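Local coordinates for protein pectate lyase 47 (Bacillus sp. TS-47, PDB 1VBL) that probably cleaves pectate, the de-esterified backbone of pectin, by calcium-dependent beta-elimination, as a thermostable secreted lyase of polysaccharide lyase family 1, at residues K144-G149 / E164-L169; F330-D335 / T357-P362; E349-E354 / E385-P390. All coordinates share one frame; numbering follows the deposited sequence.

Overall arrangement
Pectate lyases of family 1 fold as a right-handed parallel beta-helix; contacts 1 and 2 each pair strands of neighbouring turns, and in contact 3 an irregular segment lies beside strand 351-361. Contact 1 comes first along the chain and pairs strands 144-146 and 164-166; the side chain of its Pro168 is about 9 Å from the bound calcium ion. Contacts 2 and 3 share strand 351-361, which lies along 322-332: contact 2 takes in the last part of that pairing, contact 3 the strand's early residues. Their segments alternate in sequence, and their centres are 24 Å apart. Contact 1 is centred 30 Å from contact 2 and 35 Å from contact 3, which are both away from the calcium site.

Contact 1: residues K144-G149 / E164-L169; sequences KIKGGG and EFEAPL
Lys144-Lys146 and Glu164-Glu166 run side by side as parallel strands, their axes 4.8 Å apart and 14° from parallel. Ile145 straddles the pairing: its N donates to Glu164 O, and its O accepts Glu166 N at 2.9 Å in a nearly straight bond. On one face, Lys144 and Glu164 lie alongside each other and point the same way. The extended lysine chain brings CE to 3.7 Å from Glu164 OE2, while the charges stay beyond salt-bridge distance and a water accepts from Lys144 NZ and donates to Glu164 OE2. Lys146 and Glu166 instead cross each other, CG of Lys146 lying 3.6 Å from CB of Glu166. Bent at both chi3 and chi4 (72°), the lysine chain turns NZ toward a second water, which donates to Glu166 OE1. On the other face, Ile145 CB sits 3.8 Å from Phe165 CD2, both side chains pointing the same way. Beyond the strands, Pro168 CB packs 3.6 Å from Gly148 O, and a water donates to both Gly148 O and Glu166 O. Such in-register stacking of neighbouring turns is characteristic of the parallel beta-helix. Strand 66-68 flanks 144-146 through backbone hydrogen bonds between Ile67 and both Lys144 and Lys146, while strand 200-208 pairs with 164-166 and brings the ring of Phe207 nearly parallel to that of Phe165.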
loop_
_atom_site.group_PDB
_atom_site.type_symbol
_atom_site.label_atom_id
_atom_site.label_comp_id
_atom_site.label_asym_id
_atom_site.label_seq_id
_atom_site.Cartn_x
_atom_site.Cartn_y
_atom_site.Cartn_z
ATOM N N LYS A 144 16.531 0.342 4.287
ATOM C CA LYS A 144 15.777 -0.157 3.144
ATOM C C LYS A 144 15.348 -1.611 3.277
ATOM O O LYS A 144 16.051 -2.433 3.869
ATOM C CB LYS A 144 16.605 -0.020 1.861
ATOM C CG LYS A 144 17.087 1.385 1.547
ATOM C CD LYS A 144 17.908 1.403 0.261
ATOM C CE LYS A 144 18.416 2.801 -0.055
ATOM N NZ LYS A 144 19.247 2.812 -1.293
ATOM N N ILE A 145 14.183 -1.911 2.718
ATOM C CA ILE A 145 13.635 -3.262 2.704
ATOM C C ILE A 145 13.340 -3.545 1.232
ATOM O O ILE A 145 12.695 -2.739 0.561
ATOM C CB ILE A 145 12.312 -3.363 3.505
ATOM C CG1 ILE A 145 12.600 -3.363 5.011
ATOM C CG2 ILE A 145 11.554 -4.630 3.110
ATOM C CD1 ILE A 145 13.251 -4.628 5.521
ATOM N N LYS A 146 13.831 -4.667 0.721
ATOM C CA LYS A 146 13.590 -5.015 -0.677
ATOM C C LYS A 146 13.302 -6.503 -0.826
ATOM O O LYS A 146 13.616 -7.294 0.061
ATOM C CB LYS A 146 14.808 -4.665 -1.540
ATOM C CG LYS A 146 15.314 -3.239 -1.385
ATOM C CD LYS A 146 16.419 -2.905 -2.390
ATOM C CE LYS A 146 17.612 -3.845 -2.288
ATOM N NZ LYS A 146 17.332 -5.212 -2.813
ATOM N N GLY A 147 12.701 -6.871 -1.953
ATOM C CA GLY A 147 12.410 -8.268 -2.231
ATOM C C GLY A 147 11.345 -8.946 -1.396
ATOM O O GLY A 147 11.073 -10.131 -1.588
ATOM N N GLY A 148 10.740 -8.209 -0.472
ATOM C CA GLY A 148 9.708 -8.785 0.367
ATOM C C GLY A 148 8.846 -7.700 0.978
ATOM O O GLY A 148 8.921 -6.544 0.571
ATOM N N GLY A 149 8.026 -8.070 1.954
ATOM C CA GLY A 149 7.164 -7.093 2.590
ATOM C C GLY A 149 6.764 -7.542 3.978
ATOM O O GLY A 149 7.047 -8.675 4.380
ATOM N N GLU A 164 12.671 2.752 3.439
ATOM C CA GLU A 164 12.390 2.850 2.018
ATOM C C GLU A 164 12.100 1.431 1.549
ATOM O O GLU A 164 12.985 0.567 1.563
ATOM C CB GLU A 164 13.583 3.400 1.238
ATOM C CG GLU A 164 13.339 3.372 -0.266
ATOM C CD GLU A 164 14.561 3.749 -1.079
ATOM O OE1 GLU A 164 14.972 4.925 -1.034
ATOM O OE2 GLU A 164 15.110 2.863 -1.762
ATOM N N PHE A 165 10.857 1.195 1.152
ATOM C CA PHE A 165 10.441 -0.119 0.682
ATOM C C PHE A 165 10.475 -0.223 -0.831
ATOM O O PHE A 165 9.798 0.540 -1.523
ATOM C CB PHE A 165 9.004 -0.440 1.115
ATOM C CG PHE A 165 8.833 -0.643 2.588
ATOM C CD1 PHE A 165 8.630 0.443 3.439
ATOM C CD2 PHE A 165 8.858 -1.926 3.127
ATOM C CE1 PHE A 165 8.451 0.251 4.810
ATOM C CE2 PHE A 165 8.681 -2.130 4.496
ATOM C CZ PHE A 165 8.477 -1.042 5.339
ATOM N N GLU A 166 11.266 -1.151 -1.352
ATOM C CA GLU A 166 11.275 -1.367 -2.793
ATOM C C GLU A 166 10.241 -2.479 -2.949
ATOM O O GLU A 166 10.419 -3.575 -2.411
ATOM C CB GLU A 166 12.632 -1.858 -3.293
ATOM C CG GLU A 166 12.670 -2.002 -4.811
ATOM C CD GLU A 166 13.952 -2.638 -5.313
ATOM O OE1 GLU A 166 14.168 -3.838 -5.042
ATOM O OE2 GLU A 166 14.740 -1.935 -5.979
ATOM N N ALA A 167 9.157 -2.194 -3.661
ATOM C CA ALA A 167 8.087 -3.168 -3.845
ATOM C C ALA A 167 8.603 -4.556 -4.202
ATOM O O ALA A 167 9.468 -4.710 -5.067
ATOM C CB ALA A 167 7.117 -2.685 -4.915
ATOM N N PRO A 168 8.071 -5.590 -3.535
ATOM C CA PRO A 168 8.482 -6.969 -3.792
ATOM C C PRO A 168 8.018 -7.454 -5.160
ATOM O O PRO A 168 6.964 -7.054 -5.651
ATOM C CB PRO A 168 7.827 -7.740 -2.649
ATOM C CG PRO A 168 6.571 -6.965 -2.414
ATOM C CD PRO A 168 7.060 -5.535 -2.463
ATOM N N LEU A 169 8.823 -8.313 -5.768
ATOM C CA LEU A 169 8.512 -8.875 -7.073
ATOM C C LEU A 169 7.990 -10.295 -6.881
ATOM O O LEU A 169 8.612 -11.101 -6.186
ATOM C CB LEU A 169 9.777 -8.906 -7.932
ATOM C CG LEU A 169 9.808 -8.223 -9.301
ATOM C CD1 LEU A 169 9.274 -6.809 -9.214
ATOM C CD2 LEU A 169 11.239 -8.222 -9.810
HETATM O O HOH W 1 16.968 2.592 -3.471
HETATM O O HOH W 2 15.745 -5.761 -5.566
HETATM O O HOH W 3 12.087 -5.563 -4.337
HETATM O O HOH W 4 10.698 -10.382 -4.465
HETATM O O HOH W 5 8.938 -3.846 0.100
#

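Contact 2: residues F330-D335 / T357-P362; sequences FSFDWD and TIVDLP
Strand 330-332 runs parallel to 358-361, with axes 4.6 Å apart and 14° between their directions, and three backbone bonds join them: Phe330 N to Ile358 O, Asp360 N to Phe330 O, and Phe332 N to Asp360 O. Phe332 and Leu361 lie alongside each other with their side chains pointing the same way. Leu361 CD2 touches both CB and CD2 of Phe332 at 3.6 Å; Val359 CG2 approaches the same ring more loosely, 4.4 Å from Phe332 CD2. The side chains of Phe330 and Thr357 cross at a slant, Phe330 CD1 lying 3.9 Å from Thr357 CG2, and Ile358 O sits at the edge of the Phe330 ring in its plane. These aromatic side chains belong to the stacks that run through a parallel beta-helix from one turn to the next: Phe330 stacks on Tyr301, and Phe332 on Phe303. Asp360 and Ser331 point to the other face from Phe330 and Val359, and there Asp360 OD2 is hydrogen-bonded to Tyr329 OH. Past the strand ends Pro362 CD lies beside the backbone, 3.5 Å from Trp334 O and 3.6 Å from Phe332 O.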
loop_
_atom_site.group_PDB
_atom_site.type_symbol
_atom_site.label_atom_id
_atom_site.label_comp_id
_atom_site.label_asym_id
_atom_site.label_seq_id
_atom_site.Cartn_x
_atom_site.Cartn_y
_atom_site.Cartn_z
ATOM N N PHE A 330 -3.405 18.642 -6.036
ATOM C CA PHE A 330 -3.052 17.834 -7.205
ATOM C C PHE A 330 -2.292 18.659 -8.238
ATOM O O PHE A 330 -2.678 19.785 -8.550
ATOM C CB PHE A 330 -4.300 17.270 -7.901
ATOM C CG PHE A 330 -5.045 16.245 -7.099
ATOM C CD1 PHE A 330 -5.911 16.632 -6.082
ATOM C CD2 PHE A 330 -4.899 14.889 -7.385
ATOM C CE1 PHE A 330 -6.626 15.684 -5.362
ATOM C CE2 PHE A 330 -5.607 13.928 -6.672
ATOM C CZ PHE A 330 -6.476 14.325 -5.657
ATOM N N SER A 331 -1.227 18.079 -8.776
ATOM C CA SER A 331 -0.421 18.742 -9.793
ATOM C C SER A 331 -0.227 17.791 -10.970
ATOM O O SER A 331 0.187 16.650 -10.786
ATOM C CB SER A 331 0.943 19.130 -9.219
ATOM O OG SER A 331 1.741 19.772 -10.196
ATOM N N PHE A 332 -0.541 18.264 -12.173
ATOM C CA PHE A 332 -0.391 17.474 -13.396
ATOM C C PHE A 332 0.371 18.345 -14.395
ATOM O O PHE A 332 0.172 19.556 -14.426
ATOM C CB PHE A 332 -1.764 17.135 -13.989
ATOM C CG PHE A 332 -2.575 16.174 -13.159
ATOM C CD1 PHE A 332 -2.504 14.803 -13.392
ATOM C CD2 PHE A 332 -3.431 16.642 -12.166
ATOM C CE1 PHE A 332 -3.280 13.909 -12.648
ATOM C CE2 PHE A 332 -4.211 15.760 -11.416
ATOM C CZ PHE A 332 -4.136 14.390 -11.658
ATOM N N ASP A 333 1.239 17.749 -15.209
ATOM C CA ASP A 333 1.968 18.558 -16.175
ATOM C C ASP A 333 1.329 18.521 -17.558
ATOM O O ASP A 333 1.956 18.872 -18.563
ATOM C CB ASP A 333 3.452 18.166 -16.233
ATOM C CG ASP A 333 3.683 16.762 -16.748
ATOM O OD1 ASP A 333 4.863 16.352 -16.765
ATOM O OD2 ASP A 333 2.717 16.073 -17.133
ATOM N N TRP A 334 0.066 18.101 -17.591
ATOM C CA TRP A 334 -0.715 18.063 -18.820
ATOM C C TRP A 334 -2.150 18.439 -18.445
ATOM O O TRP A 334 -2.540 18.337 -17.278
ATOM C CB TRP A 334 -0.636 16.678 -19.479
ATOM C CG TRP A 334 -1.515 15.600 -18.902
ATOM C CD1 TRP A 334 -2.758 15.240 -19.335
ATOM C CD2 TRP A 334 -1.183 14.696 -17.839
ATOM N NE1 TRP A 334 -3.219 14.161 -18.615
ATOM C CE2 TRP A 334 -2.272 13.807 -17.691
ATOM C CE3 TRP A 334 -0.069 14.549 -17.001
ATOM C CZ2 TRP A 334 -2.281 12.781 -16.736
ATOM C CZ3 TRP A 334 -0.078 13.524 -16.049
ATOM C CH2 TRP A 334 -1.180 12.656 -15.928
ATOM N N ASP A 335 -2.922 18.896 -19.425
ATOM C CA ASP A 335 -4.299 19.326 -19.189
ATOM C C ASP A 335 -5.295 18.181 -19.055
ATOM O O ASP A 335 -6.187 18.008 -19.883
ATOM C CB ASP A 335 -4.735 20.284 -20.304
ATOM C CG ASP A 335 -4.157 21.683 -20.128
ATOM O OD1 ASP A 335 -4.027 22.415 -21.133
ATOM O OD2 ASP A 335 -3.850 22.060 -18.977
ATOM N N THR A 357 -9.940 21.266 -2.308
ATOM C CA THR A 357 -9.076 20.645 -3.305
ATOM C C THR A 357 -8.531 21.663 -4.301
ATOM O O THR A 357 -9.267 22.516 -4.805
ATOM C CB THR A 357 -9.820 19.561 -4.134
ATOM O OG1 THR A 357 -10.324 18.538 -3.266
ATOM C CG2 THR A 357 -8.874 18.928 -5.145
ATOM N N ILE A 358 -7.235 21.577 -4.572
ATOM C CA ILE A 358 -6.624 22.452 -5.554
ATOM C C ILE A 358 -6.069 21.584 -6.668
ATOM O O ILE A 358 -5.510 20.519 -6.413
ATOM C CB ILE A 358 -5.445 23.270 -4.982
ATOM C CG1 ILE A 358 -5.956 24.326 -4.003
ATOM C CG2 ILE A 358 -4.671 23.937 -6.132
ATOM C CD1 ILE A 358 -4.838 25.191 -3.411
ATOM N N VAL A 359 -6.249 22.027 -7.905
ATOM C CA VAL A 359 -5.698 21.308 -9.041
ATOM C C VAL A 359 -4.773 22.311 -9.718
ATOM O O VAL A 359 -5.147 23.464 -9.944
ATOM C CB VAL A 359 -6.791 20.819 -10.029
ATOM C CG1 VAL A 359 -7.511 21.999 -10.672
ATOM C CG2 VAL A 359 -6.154 19.939 -11.091
ATOM N N ASP A 360 -3.551 21.873 -9.998
ATOM C CA ASP A 360 -2.543 22.718 -10.626
ATOM C C ASP A 360 -2.238 22.126 -11.995
ATOM O O ASP A 360 -1.509 21.138 -12.099
ATOM C CB ASP A 360 -1.279 22.721 -9.761
ATOM C CG ASP A 360 -0.285 23.788 -10.170
ATOM O OD1 ASP A 360 -0.156 24.071 -11.379
ATOM O OD2 ASP A 360 0.387 24.333 -9.268
ATOM N N LEU A 361 -2.802 22.730 -13.036
ATOM C CA LEU A 361 -2.610 22.261 -14.405
ATOM C C LEU A 361 -1.904 23.301 -15.274
ATOM O O LEU A 361 -1.775 24.464 -14.891
ATOM C CB LEU A 361 -3.965 21.932 -15.034
ATOM C CG LEU A 361 -4.908 21.026 -14.241
ATOM C CD1 LEU A 361 -6.197 20.828 -15.031
ATOM C CD2 LEU A 361 -4.239 19.690 -13.967
ATOM N N PRO A 362 -1.437 22.896 -16.463
ATOM C CA PRO A 362 -0.765 23.892 -17.298
ATOM C C PRO A 362 -1.687 25.042 -17.698
ATOM O O PRO A 362 -1.220 26.144 -17.975
ATOM C CB PRO A 362 -0.257 23.077 -18.494
ATOM C CG PRO A 362 -1.068 21.808 -18.470
ATOM C CD PRO A 362 -1.273 21.537 -17.008
#

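Contact 3: residues E349-E354 / E385-P390; sequences EESMYE and EVTWKP
Ser351 and Glu385 meet through their polar ends, while two residues farther along the same strand the ring of Tyr353 receives Val386 on one face. Ser351 OG donates to Glu385 OE2 at 2.6 Å, using the anti lone pair of that oxygen, the one directed away from OE1. The glutamate starts from a CB that points away from the strand, but chi1 (73°) sets CG between the backbone N and the carbonyl carbon, and the extended chain carries the carboxylate alongside the strand to Ser351. Its aliphatic part shares in the packing, Glu385 CG lying 3.8 Å from Ser351 CB. Lys383 NZ forms a weak, long ion pair with the same OE2, so the carboxylate probably feels a positive charge as well as the hydroxyl.

Between these two side-chain contacts the backbones are pinned once, by Glu385 N donating to Met352 O at 3.1 Å. The N approaches from above the carbonyl plane, 39° out of it, and the bond is appreciably bent. The tyrosine and valine side chains cross at a slant. Val386 CG2 forms a CH-pi contact, 3.8 Å from the ring centroid of Tyr353, and sits nearer the rim at CD1 than over the centre. Thr387 adds a looser touch, its CG2 lying 4.1 Å from Ser351 CB.

The segment 385-390 continues irregularly from strand 383-384, which pairs in parallel with strand 351-361, so this surface contact prolongs that pairing beyond the short strand. Toward the body of the beta-helix, Met352 rests on Trp315 and Val317 of strand 315-318, and Tyr353 makes backbone bonds to Ile323 and Ala325 of strand 322-332.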
loop_
_atom_site.group_PDB
_atom_site.type_symbol
_atom_site.label_atom_id
_atom_site.label_comp_id
_atom_site.label_asym_id
_atom_site.label_seq_id
_atom_site.Cartn_x
_atom_site.Cartn_y
_atom_site.Cartn_z
ATOM N N GLU A 349 -25.798 5.341 -5.229
ATOM C CA GLU A 349 -25.303 6.702 -5.117
ATOM C C GLU A 349 -24.515 6.721 -3.820
ATOM O O GLU A 349 -25.106 6.768 -2.744
ATOM C CB GLU A 349 -26.449 7.700 -4.979
ATOM C CG GLU A 349 -26.929 8.320 -6.264
ATOM C CD GLU A 349 -27.676 9.618 -6.008
ATOM O OE1 GLU A 349 -28.670 9.596 -5.251
ATOM O OE2 GLU A 349 -27.264 10.662 -6.557
ATOM N N GLU A 350 -23.194 6.666 -3.914
ATOM C CA GLU A 350 -22.377 6.691 -2.712
ATOM C C GLU A 350 -22.252 8.130 -2.238
ATOM O O GLU A 350 -22.520 9.070 -2.990
ATOM C CB GLU A 350 -20.989 6.116 -2.990
ATOM C CG GLU A 350 -20.967 4.645 -3.396
ATOM C CD GLU A 350 -21.563 3.719 -2.344
ATOM O OE1 GLU A 350 -21.717 4.146 -1.178
ATOM O OE2 GLU A 350 -21.867 2.555 -2.685
ATOM N N SER A 351 -21.853 8.304 -0.986
ATOM C CA SER A 351 -21.688 9.637 -0.432
ATOM C C SER A 351 -20.235 9.845 -0.037
ATOM O O SER A 351 -19.557 8.917 0.401
ATOM C CB SER A 351 -22.565 9.821 0.810
ATOM O OG SER A 351 -23.944 9.737 0.494
ATOM N N MET A 352 -19.753 11.064 -0.217
ATOM C CA MET A 352 -18.397 11.400 0.180
ATOM C C MET A 352 -18.379 12.898 0.382
ATOM O O MET A 352 -19.241 13.613 -0.129
ATOM C CB MET A 352 -17.369 10.989 -0.889
ATOM C CG MET A 352 -17.090 12.006 -1.990
ATOM S SD MET A 352 -15.701 11.509 -3.079
ATOM C CE MET A 352 -14.303 12.224 -2.231
ATOM N N TYR A 353 -17.429 13.374 1.168
ATOM C CA TYR A 353 -17.326 14.800 1.362
ATOM C C TYR A 353 -15.952 15.190 0.867
ATOM O O TYR A 353 -14.982 14.451 1.041
ATOM C CB TYR A 353 -17.486 15.196 2.828
ATOM C CG TYR A 353 -17.590 16.691 2.975
ATOM C CD1 TYR A 353 -18.678 17.384 2.442
ATOM C CD2 TYR A 353 -16.578 17.424 3.584
ATOM C CE1 TYR A 353 -18.750 18.772 2.509
ATOM C CE2 TYR A 353 -16.639 18.814 3.655
ATOM C CZ TYR A 353 -17.726 19.480 3.115
ATOM O OH TYR A 353 -17.786 20.857 3.171
ATOM N N GLU A 354 -15.879 16.351 0.235
ATOM C CA GLU A 354 -14.628 16.834 -0.312
ATOM C C GLU A 354 -14.633 18.350 -0.262
ATOM O O GLU A 354 -15.640 18.985 -0.585
ATOM C CB GLU A 354 -14.485 16.369 -1.761
ATOM C CG GLU A 354 -13.278 16.948 -2.472
ATOM C CD GLU A 354 -13.647 17.674 -3.748
ATOM O OE1 GLU A 354 -14.842 17.684 -4.111
ATOM O OE2 GLU A 354 -12.736 18.236 -4.391
ATOM N N GLU A 385 -21.911 15.060 0.592
ATOM C CA GLU A 385 -22.618 15.346 1.826
ATOM C C GLU A 385 -21.829 14.814 3.013
ATOM O O GLU A 385 -21.032 13.884 2.879
ATOM C CB GLU A 385 -24.009 14.703 1.798
ATOM C CG GLU A 385 -24.000 13.193 1.968
ATOM C CD GLU A 385 -25.394 12.599 2.011
ATOM O OE1 GLU A 385 -26.274 13.188 2.676
ATOM O OE2 GLU A 385 -25.608 11.534 1.394
ATOM N N VAL A 386 -22.053 15.416 4.174
ATOM C CA VAL A 386 -21.373 15.004 5.392
ATOM C C VAL A 386 -22.191 13.942 6.116
ATOM O O VAL A 386 -23.294 14.219 6.586
ATOM C CB VAL A 386 -21.170 16.199 6.346
ATOM C CG1 VAL A 386 -20.527 15.729 7.642
ATOM C CG2 VAL A 386 -20.308 17.261 5.675
ATOM N N THR A 387 -21.656 12.728 6.190
ATOM C CA THR A 387 -22.336 11.634 6.877
ATOM C C THR A 387 -21.646 11.365 8.209
ATOM O O THR A 387 -22.185 10.683 9.079
ATOM C CB THR A 387 -22.332 10.341 6.039
ATOM O OG1 THR A 387 -21.003 10.067 5.585
ATOM C CG2 THR A 387 -23.265 10.479 4.843
ATOM N N TRP A 388 -20.439 11.902 8.350
ATOM C CA TRP A 388 -19.664 11.763 9.576
ATOM C C TRP A 388 -18.667 12.913 9.622
ATOM O O TRP A 388 -18.365 13.523 8.595
ATOM C CB TRP A 388 -18.927 10.417 9.621
ATOM C CG TRP A 388 -17.842 10.255 8.586
ATOM C CD1 TRP A 388 -18.003 10.153 7.238
ATOM C CD2 TRP A 388 -16.431 10.149 8.832
ATOM N NE1 TRP A 388 -16.783 9.989 6.624
ATOM C CE2 TRP A 388 -15.801 9.983 7.579
ATOM C CE3 TRP A 388 -15.639 10.179 9.989
ATOM C CZ2 TRP A 388 -14.412 9.845 7.447
ATOM C CZ3 TRP A 388 -14.252 10.039 9.859
ATOM C CH2 TRP A 388 -13.658 9.874 8.593
ATOM N N LYS A 389 -18.164 13.216 10.811
ATOM C CA LYS A 389 -17.209 14.303 10.960
ATOM C C LYS A 389 -15.930 13.779 11.600
ATOM O O LYS A 389 -15.945 13.312 12.740
ATOM C CB LYS A 389 -17.813 15.407 11.833
ATOM C CG LYS A 389 -19.261 15.726 11.477
ATOM C CD LYS A 389 -19.406 17.040 10.732
ATOM C CE LYS A 389 -19.270 18.223 11.673
ATOM N NZ LYS A 389 -19.675 19.492 11.008
ATOM N N PRO A 390 -14.807 13.835 10.863
ATOM C CA PRO A 390 -13.518 13.362 11.383
ATOM C C PRO A 390 -13.145 14.157 12.629
ATOM O O PRO A 390 -13.208 15.387 12.627
ATOM C CB PRO A 390 -12.553 13.639 10.235
ATOM C CG PRO A 390 -13.428 13.568 9.026
ATOM C CD PRO A 390 -14.669 14.295 9.472
#